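Local coordinates for protein phenylacetate-coenzyme A ligase (PDB 3LAX) that belongs to the AMP-binding enzyme family and is represented by its small alpha/beta C-terminal domain alone, at residues I7-E20 against Y33-M46. Numbering follows the deposited sequence.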
ATOM      1  N   ILE A   7      -8.057  -6.528  -8.412  1.00 25.07           N
ATOM      2  CA  ILE A   7      -8.965  -5.435  -8.143  1.00 25.11           C
ATOM      3  C   ILE A   7      -9.025  -4.527  -9.352  1.00 24.35           C
ATOM      4  O   ILE A   7      -8.189  -4.602 -10.250  1.00 25.21           O
ATOM      5  CB  ILE A   7      -8.558  -4.645  -6.897  1.00 26.93           C
ATOM      6  CG1 ILE A   7      -7.208  -3.972  -7.109  1.00 25.92           C
ATOM      7  CG2 ILE A   7      -8.495  -5.569  -5.698  1.00 27.43           C
ATOM      8  CD1 ILE A   7      -6.741  -3.139  -5.933  1.00 28.90           C
ATOM      9  N   ILE A   8     -10.040  -3.684  -9.387  1.00 24.60           N
ATOM     10  CA  ILE A   8     -10.203  -2.734 -10.474  0.50 26.19           C
ATOM     11  C   ILE A   8     -10.385  -1.342  -9.891  1.00 27.26           C
ATOM     12  O   ILE A   8     -11.268  -1.122  -9.060  1.00 29.68           O
ATOM     13  CB  ILE A   8     -11.405  -3.107 -11.352  0.50 27.89           C
ATOM     14  CG1 ILE A   8     -11.157  -4.461 -12.026  0.50 28.13           C
ATOM     15  CG2 ILE A   8     -11.665  -2.026 -12.388  0.50 28.89           C
ATOM     16  CD1 ILE A   8     -12.364  -5.008 -12.763  0.50 29.76           C
ATOM     17  N   LEU A   9      -9.538  -0.412 -10.313  1.00 26.84           N
ATOM     18  CA  LEU A   9      -9.569   0.944  -9.791  1.00 29.07           C
ATOM     19  C   LEU A   9      -9.492   1.936 -10.944  1.00 30.85           C
ATOM     20  O   LEU A   9      -8.537   1.912 -11.722  1.00 28.87           O
ATOM     21  CB  LEU A   9      -8.410   1.156  -8.821  1.00 29.29           C
ATOM     22  CG  LEU A   9      -8.294   2.542  -8.195  1.00 29.76           C
ATOM     23  CD1 LEU A   9      -9.420   2.792  -7.200  1.00 31.74           C
ATOM     24  CD2 LEU A   9      -6.959   2.659  -7.513  1.00 30.17           C
ATOM     25  N   LYS A  10     -10.494   2.811 -11.029  1.00 36.24           N
ATOM     26  CA  LYS A  10     -10.600   3.749 -12.144  0.50 38.12           C
ATOM     27  C   LYS A  10     -10.310   3.093 -13.498  1.00 37.81           C
ATOM     28  O   LYS A  10      -9.529   3.637 -14.289  1.00 38.80           O
ATOM     29  CB  LYS A  10      -9.654   4.934 -11.930  0.50 39.16           C
ATOM     30  CG  LYS A  10     -10.347   6.206 -11.470  0.50 39.88           C
ATOM     31  CD  LYS A  10     -11.384   5.914 -10.405  0.50 39.19           C
ATOM     32  CE  LYS A  10     -12.160   7.167 -10.058  0.50 38.98           C
ATOM     33  NZ  LYS A  10     -13.412   6.859  -9.318  0.50 38.82           N
ATOM     34  N   GLY A  11     -10.915   1.935 -13.748  1.00 36.23           N
ATOM     35  CA  GLY A  11     -10.756   1.235 -15.011  1.00 34.57           C
ATOM     36  C   GLY A  11      -9.511   0.377 -15.128  1.00 30.71           C
ATOM     37  O   GLY A  11      -9.374  -0.375 -16.090  1.00 31.16           O
ATOM     38  N   VAL A  12      -8.609   0.474 -14.153  1.00 25.13           N
ATOM     39  CA  VAL A  12      -7.316  -0.198 -14.239  1.00 21.87           C
ATOM     40  C   VAL A  12      -7.288  -1.472 -13.397  1.00 19.84           C
ATOM     41  O   VAL A  12      -7.503  -1.430 -12.181  1.00 20.84           O
ATOM     42  CB  VAL A  12      -6.160   0.738 -13.788  1.00 20.47           C
ATOM     43  CG1 VAL A  12      -4.815   0.025 -13.890  1.00 21.19           C
ATOM     44  CG2 VAL A  12      -6.160   2.036 -14.603  1.00 23.44           C
ATOM     45  N   ASN A  13      -7.024  -2.606 -14.039  1.00 20.53           N
ATOM     46  CA  ASN A  13      -6.903  -3.866 -13.322  1.00 23.05           C
ATOM     47  C   ASN A  13      -5.558  -3.920 -12.623  1.00 22.22           C
ATOM     48  O   ASN A  13      -4.522  -3.682 -13.240  1.00 22.69           O
ATOM     49  CB  ASN A  13      -7.022  -5.062 -14.273  1.00 26.16           C
ATOM     50  CG  ASN A  13      -8.416  -5.240 -14.818  1.00 30.74           C
ATOM     51  OD1 ASN A  13      -8.898  -6.364 -14.954  1.00 38.95           O
ATOM     52  ND2 ASN A  13      -9.076  -4.134 -15.130  1.00 34.34           N
ATOM     53  N   ILE A  14      -5.578  -4.250 -11.340  1.00 20.01           N
ATOM     54  CA  ILE A  14      -4.370  -4.299 -10.526  0.50 18.41           C
ATOM     55  C   ILE A  14      -4.323  -5.581  -9.708  1.00 20.77           C
ATOM     56  O   ILE A  14      -5.311  -5.946  -9.073  1.00 23.16           O
ATOM     57  CB  ILE A  14      -4.332  -3.101  -9.557  0.50 14.62           C
ATOM     58  CG1 ILE A  14      -4.245  -1.790 -10.339  0.50 12.56           C
ATOM     59  CG2 ILE A  14      -3.164  -3.216  -8.578  0.50 15.40           C
ATOM     60  CD1 ILE A  14      -4.462  -0.571  -9.483  0.50 12.36           C
ATOM     61  N   PHE A  15      -3.181  -6.256  -9.716  1.00 20.96           N
ATOM     62  CA  PHE A  15      -2.990  -7.431  -8.886  1.00 21.22           C
ATOM     63  C   PHE A  15      -2.228  -7.023  -7.638  1.00 20.78           C
ATOM     64  O   PHE A  15      -1.073  -6.627  -7.720  1.00 21.76           O
ATOM     65  CB  PHE A  15      -2.231  -8.515  -9.649  1.00 25.81           C
ATOM     66  CG  PHE A  15      -3.010  -9.108 -10.767  1.00 27.28           C
ATOM     67  CD1 PHE A  15      -3.845 -10.192 -10.544  1.00 27.85           C
ATOM     68  CD2 PHE A  15      -2.931  -8.570 -12.037  1.00 27.82           C
ATOM     69  CE1 PHE A  15      -4.576 -10.744 -11.576  1.00 26.96           C
ATOM     70  CE2 PHE A  15      -3.661  -9.113 -13.078  1.00 27.33           C
ATOM     71  CZ  PHE A  15      -4.486 -10.201 -12.844  1.00 28.61           C
ATOM     72  N   PRO A  16      -2.884  -7.111  -6.477  1.00 22.20           N
ATOM     73  CA  PRO A  16      -2.246  -6.681  -5.230  1.00 23.52           C
ATOM     74  C   PRO A  16      -0.924  -7.392  -4.954  1.00 20.70           C
ATOM     75  O   PRO A  16      -0.070  -6.823  -4.268  1.00 18.90           O
ATOM     76  CB  PRO A  16      -3.290  -7.022  -4.160  1.00 26.99           C
ATOM     77  CG  PRO A  16      -4.605  -7.010  -4.897  1.00 28.80           C
ATOM     78  CD  PRO A  16      -4.284  -7.535  -6.274  1.00 26.01           C
ATOM     79  N   ILE A  17      -0.724  -8.593  -5.486  1.00 19.49           N
ATOM     80  CA  ILE A  17       0.550  -9.259  -5.258  1.00 19.17           C
ATOM     81  C   ILE A  17       1.727  -8.422  -5.813  1.00 17.83           C
ATOM     82  O   ILE A  17       2.840  -8.489  -5.287  1.00 20.06           O
ATOM     83  CB  ILE A  17       0.559 -10.714  -5.814  1.00 22.88           C
ATOM     84  CG1 ILE A  17       1.657 -11.538  -5.149  1.00 29.84           C
ATOM     85  CG2 ILE A  17       0.679 -10.732  -7.339  1.00 22.14           C
ATOM     86  CD1 ILE A  17       3.039 -11.261  -5.665  1.00 34.39           C
ATOM     87  N   GLN A  18       1.483  -7.650  -6.873  1.00 17.22           N
ATOM     88  CA  GLN A  18       2.446  -6.714  -7.477  0.50 18.16           C
ATOM     89  C   GLN A  18       2.974  -5.734  -6.440  1.00 17.87           C
ATOM     90  O   GLN A  18       4.143  -5.356  -6.412  1.00 18.51           O
ATOM     91  CB  GLN A  18       1.748  -5.862  -8.559  0.50 17.84           C
ATOM     92  CG  GLN A  18       1.212  -6.584  -9.807  0.50 19.98           C
ATOM     93  CD  GLN A  18       0.512  -5.630 -10.790  0.50 22.14           C
ATOM     94  OE1 GLN A  18       1.154  -4.995 -11.634  0.50 24.74           O
ATOM     95  NE2 GLN A  18      -0.807  -5.539 -10.689  0.50 23.27           N
ATOM     96  N   ILE A  19       2.043  -5.244  -5.635  1.00 16.22           N
ATOM     97  CA  ILE A  19       2.358  -4.254  -4.614  1.00 15.39           C
ATOM     98  C   ILE A  19       3.185  -4.918  -3.515  1.00 15.94           C
ATOM     99  O   ILE A  19       4.217  -4.393  -3.089  1.00 16.51           O
ATOM    100  CB  ILE A  19       1.053  -3.669  -4.047  1.00 15.91           C
ATOM    101  CG1 ILE A  19       0.360  -2.810  -5.121  1.00 16.83           C
ATOM    102  CG2 ILE A  19       1.323  -2.860  -2.779  1.00 16.08           C
ATOM    103  CD1 ILE A  19      -1.083  -2.456  -4.827  1.00 18.73           C
ATOM    104  N   GLU A  20       2.723  -6.077  -3.061  1.00 16.00           N
ATOM    105  CA  GLU A  20       3.426  -6.844  -2.041  1.00 17.93           C
ATOM    106  C   GLU A  20       4.877  -7.094  -2.430  1.00 17.49           C
ATOM    107  O   GLU A  20       5.790  -6.900  -1.637  1.00 18.69           O
ATOM    108  CB  GLU A  20       2.707  -8.178  -1.827  1.00 19.62           C
ATOM    109  CG  GLU A  20       3.308  -9.066  -0.771  1.00 20.52           C
ATOM    110  CD  GLU A  20       2.516 -10.350  -0.620  1.00 21.18           C
ATOM    111  OE1 GLU A  20       1.320 -10.285  -0.248  1.00 21.96           O
ATOM    112  OE2 GLU A  20       3.079 -11.422  -0.895  1.00 23.97           O
ATOM    113  N   TYR A  33       1.166  -5.035   5.283  1.00 15.35           N
ATOM    114  CA  TYR A  33       0.680  -3.880   4.564  1.00 15.73           C
ATOM    115  C   TYR A  33      -0.830  -4.026   4.427  1.00 15.40           C
ATOM    116  O   TYR A  33      -1.395  -5.123   4.614  1.00 17.58           O
ATOM    117  CB  TYR A  33       1.325  -3.812   3.175  1.00 15.59           C
ATOM    118  CG  TYR A  33       0.908  -4.971   2.295  1.00 15.46           C
ATOM    119  CD1 TYR A  33      -0.128  -4.833   1.392  1.00 17.32           C
ATOM    120  CD2 TYR A  33       1.542  -6.202   2.383  1.00 17.01           C
ATOM    121  CE1 TYR A  33      -0.527  -5.897   0.589  1.00 18.73           C
ATOM    122  CE2 TYR A  33       1.160  -7.269   1.583  1.00 18.67           C
ATOM    123  CZ  TYR A  33       0.120  -7.109   0.695  1.00 18.62           C
ATOM    124  OH  TYR A  33      -0.282  -8.170  -0.097  1.00 20.41           O
ATOM    125  N   LEU A  34      -1.487  -2.920   4.122  1.00 14.33           N
ATOM    126  CA  LEU A  34      -2.925  -2.928   3.915  1.00 15.40           C
ATOM    127  C   LEU A  34      -3.264  -1.945   2.820  1.00 14.92           C
ATOM    128  O   LEU A  34      -2.876  -0.787   2.881  1.00 15.70           O
ATOM    129  CB  LEU A  34      -3.645  -2.524   5.200  1.00 17.48           C
ATOM    130  CG  LEU A  34      -5.169  -2.466   5.095  1.00 18.20           C
ATOM    131  CD1 LEU A  34      -5.737  -3.839   4.760  1.00 19.18           C
ATOM    132  CD2 LEU A  34      -5.762  -1.921   6.390  1.00 20.96           C
ATOM    133  N   ILE A  35      -3.962  -2.429   1.798  1.00 15.24           N
ATOM    134  CA  ILE A  35      -4.391  -1.594   0.697  1.00 14.77           C
ATOM    135  C   ILE A  35      -5.847  -1.237   0.961  1.00 14.90           C
ATOM    136  O   ILE A  35      -6.690  -2.125   1.074  1.00 16.14           O
ATOM    137  CB  ILE A  35      -4.309  -2.371  -0.636  1.00 14.78           C
ATOM    138  CG1 ILE A  35      -2.873  -2.843  -0.918  1.00 15.68           C
ATOM    139  CG2 ILE A  35      -4.837  -1.538  -1.780  1.00 16.43           C
ATOM    140  CD1 ILE A  35      -2.794  -3.951  -1.987  1.00 17.55           C
ATOM    141  N   THR A  36      -6.146   0.050   1.092  1.00 15.57           N
ATOM    142  CA  THR A  36      -7.525   0.469   1.330  1.00 16.32           C
ATOM    143  C   THR A  36      -8.062   1.216   0.119  1.00 16.48           C
ATOM    144  O   THR A  36      -7.439   2.166  -0.357  1.00 17.76           O
ATOM    145  CB  THR A  36      -7.668   1.369   2.585  1.00 17.39           C
ATOM    146  OG1 THR A  36      -7.231   0.648   3.743  1.00 20.49           O
ATOM    147  CG2 THR A  36      -9.136   1.781   2.780  1.00 18.98           C
ATOM    148  N   LEU A  37      -9.206   0.764  -0.394  1.00 17.05           N
ATOM    149  CA  LEU A  37      -9.848   1.406  -1.534  1.00 18.44           C
ATOM    150  C   LEU A  37     -11.079   2.128  -1.022  1.00 22.15           C
ATOM    151  O   LEU A  37     -11.898   1.548  -0.308  1.00 22.91           O
ATOM    152  CB  LEU A  37     -10.269   0.365  -2.583  1.00 19.62           C
ATOM    153  CG  LEU A  37      -9.132  -0.541  -3.076  1.00 20.37           C
ATOM    154  CD1 LEU A  37      -9.646  -1.693  -3.939  1.00 23.63           C
ATOM    155  CD2 LEU A  37      -8.069   0.258  -3.827  1.00 23.98           C
ATOM    156  N   GLU A  38     -11.220   3.396  -1.371  1.00 25.36           N
ATOM    157  CA  GLU A  38     -12.423   4.103  -0.972  1.00 30.40           C
ATOM    158  C   GLU A  38     -12.853   5.123  -2.001  1.00 33.04           C
ATOM    159  O   GLU A  38     -12.117   5.430  -2.935  1.00 32.96           O
ATOM    160  CB  GLU A  38     -12.258   4.739   0.411  1.00 36.71           C
ATOM    161  CG  GLU A  38     -10.982   5.518   0.598  1.00 39.75           C
ATOM    162  CD  GLU A  38     -10.624   5.680   2.065  1.00 42.67           C
ATOM    163  OE1 GLU A  38     -11.536   5.957   2.879  1.00 43.56           O
ATOM    164  OE2 GLU A  38      -9.430   5.522   2.400  1.00 43.06           O
ATOM    165  N   THR A  39     -14.071   5.618  -1.836  1.00 35.11           N
ATOM    166  CA  THR A  39     -14.596   6.637  -2.717  1.00 37.63           C
ATOM    167  C   THR A  39     -14.517   7.976  -1.996  1.00 42.65           C
ATOM    168  O   THR A  39     -15.224   8.205  -1.018  1.00 42.95           O
ATOM    169  CB  THR A  39     -16.039   6.314  -3.125  1.00 35.26           C
ATOM    170  OG1 THR A  39     -16.082   4.991  -3.677  1.00 32.21           O
ATOM    171  CG2 THR A  39     -16.547   7.318  -4.158  1.00 36.52           C
ATOM    172  N   ALA A  40     -13.621   8.838  -2.465  1.00 48.10           N
ATOM    173  CA  ALA A  40     -13.446  10.171  -1.897  1.00 52.19           C
ATOM    174  C   ALA A  40     -14.206  11.179  -2.741  1.00 54.92           C
ATOM    175  O   ALA A  40     -13.814  11.468  -3.874  1.00 55.49           O
ATOM    176  CB  ALA A  40     -11.970  10.534  -1.840  1.00 52.64           C
ATOM    177  N   GLU A  41     -15.290  11.709  -2.184  1.00 57.06           N
ATOM    178  CA  GLU A  41     -16.176  12.595  -2.921  1.00 59.06           C
ATOM    179  C   GLU A  41     -16.687  11.878  -4.157  1.00 60.03           C
ATOM    180  O   GLU A  41     -17.560  11.014  -4.081  1.00 60.58           O
ATOM    181  CB  GLU A  41     -15.437  13.857  -3.362  1.00 59.90           C
ATOM    182  CG  GLU A  41     -14.632  14.536  -2.279  1.00 60.93           C
ATOM    183  CD  GLU A  41     -13.468  15.313  -2.853  1.00 61.71           C
ATOM    184  OE1 GLU A  41     -12.793  14.777  -3.760  1.00 61.18           O
ATOM    185  OE2 GLU A  41     -13.228  16.453  -2.403  1.00 62.76           O
ATOM    186  N   SER A  42     -16.107  12.238  -5.297  1.00 59.80           N
ATOM    187  CA  SER A  42     -16.532  11.717  -6.587  1.00 58.76           C
ATOM    188  C   SER A  42     -15.789  10.444  -6.983  1.00 56.32           C
ATOM    189  O   SER A  42     -16.398   9.482  -7.449  1.00 55.76           O
ATOM    190  CB  SER A  42     -16.320  12.780  -7.667  1.00 59.65           C
ATOM    191  OG  SER A  42     -14.942  13.089  -7.802  1.00 60.35           O
ATOM    192  N   ASN A  43     -14.473  10.438  -6.796  1.00 54.37           N
ATOM    193  CA  ASN A  43     -13.650   9.376  -7.361  1.00 50.66           C
ATOM    194  C   ASN A  43     -13.052   8.398  -6.352  1.00 45.03           C
ATOM    195  O   ASN A  43     -13.188   8.561  -5.139  1.00 44.64           O
ATOM    196  CB  ASN A  43     -12.544   9.965  -8.241  1.00 53.17           C
ATOM    197  CG  ASN A  43     -11.404  10.552  -7.435  1.00 55.62           C
ATOM    198  OD1 ASN A  43     -10.284  10.679  -7.930  1.00 57.24           O
ATOM    199  ND2 ASN A  43     -11.680  10.904  -6.182  1.00 56.38           N
ATOM    200  N   ASP A  44     -12.384   7.381  -6.879  1.00 39.70           N
ATOM    201  CA  ASP A  44     -11.815   6.324  -6.060  1.00 35.24           C
ATOM    202  C   ASP A  44     -10.344   6.584  -5.767  1.00 32.40           C
ATOM    203  O   ASP A  44      -9.597   7.064  -6.622  1.00 34.45           O
ATOM    204  CB  ASP A  44     -11.957   4.975  -6.764  1.00 33.94           C
ATOM    205  CG  ASP A  44     -13.398   4.523  -6.882  1.00 35.25           C
ATOM    206  OD1 ASP A  44     -14.278   5.132  -6.224  1.00 35.48           O
ATOM    207  OD2 ASP A  44     -13.640   3.553  -7.632  1.00 34.18           O
ATOM    208  N   GLU A  45      -9.936   6.250  -4.551  1.00 27.85           N
ATOM    209  CA  GLU A  45      -8.556   6.420  -4.136  1.00 27.82           C
ATOM    210  C   GLU A  45      -8.031   5.111  -3.567  1.00 24.08           C
ATOM    211  O   GLU A  45      -8.777   4.352  -2.954  1.00 23.56           O
ATOM    212  CB  GLU A  45      -8.449   7.509  -3.072  1.00 34.06           C
ATOM    213  CG  GLU A  45      -8.329   8.922  -3.602  1.00 42.42           C
ATOM    214  CD  GLU A  45      -7.791   9.876  -2.551  1.00 48.20           C
ATOM    215  OE1 GLU A  45      -8.549  10.235  -1.622  1.00 50.87           O
ATOM    216  OE2 GLU A  45      -6.604  10.260  -2.649  1.00 50.50           O
HETATM  217  N   MSE A  46      -6.745   4.853  -3.778  1.00 21.84           N
HETATM  218  CA  MSE A  46      -6.066   3.737  -3.140  1.00 18.27           C
HETATM  219  C   MSE A  46      -5.057   4.269  -2.141  1.00 16.90           C
HETATM  220  O   MSE A  46      -4.238   5.109  -2.488  1.00 18.12           O
HETATM  221  CB  MSE A  46      -5.328   2.873  -4.171  1.00 20.05           C
HETATM  222  CG  MSE A  46      -4.412   1.835  -3.530  1.00 20.52           C
HETATM  223 SE   MSE A  46      -3.318   0.768  -4.734  0.70 26.21          SE
HETATM  224  CE  MSE A  46      -4.743  -0.253  -5.527  1.00 24.42           C
TER
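Glu20 meets the Tyr33 ring at its edge, with OE1 lying in the ring plane and accepting a hydrogen bond from Tyr33 OH at 2.7 Å. The oxygen uses its anti lone pair, turned away from OE2, while Glu20 CG lies 3.7 Å from Tyr33 CE2. Glu20 reaches the phenol because CG stands anti to its backbone N (chi1 -179°) and the chain runs on extended. The bond ties helix 16-24 to the mixed sheet of this small alpha/beta fold, the C-terminal domain of AMP-binding enzymes. The small hairpin 7-14, closed by a type I' turn from Leu9 to Val12, packs with the helix over one face of the longer hairpin 33-46.

The interface between them is largely apolar. Ile19 and Ile35 reach toward each other tip to tip, their CD1 atoms 3.6 Å apart, and Pro16 CB touches the same Ile35 methyl. Met46, a selenomethionine, bends at chi3 (-69°), placing CE 3.5 Å from Ile7 CD1, where the two side chains cross at about a right angle. Leu9 divides its two methyls between two residues of strand 43-46, CD2 3.7 Å from Met46 CB and CD1 against Asp44 CB. Ile78 of helix 60-78 also touches Ile14, Ile19 and Met46, extending this core.

At the turn end, Asp44 OD2 forms a salt bridge with Arg106 NH1, which also hydrogen-bonds to Ile8 O. The neighbouring type II' turn is braced by Asn43 ND2, which donates to Ala40 O at 3.2 Å with that oxygen close to the amide plane.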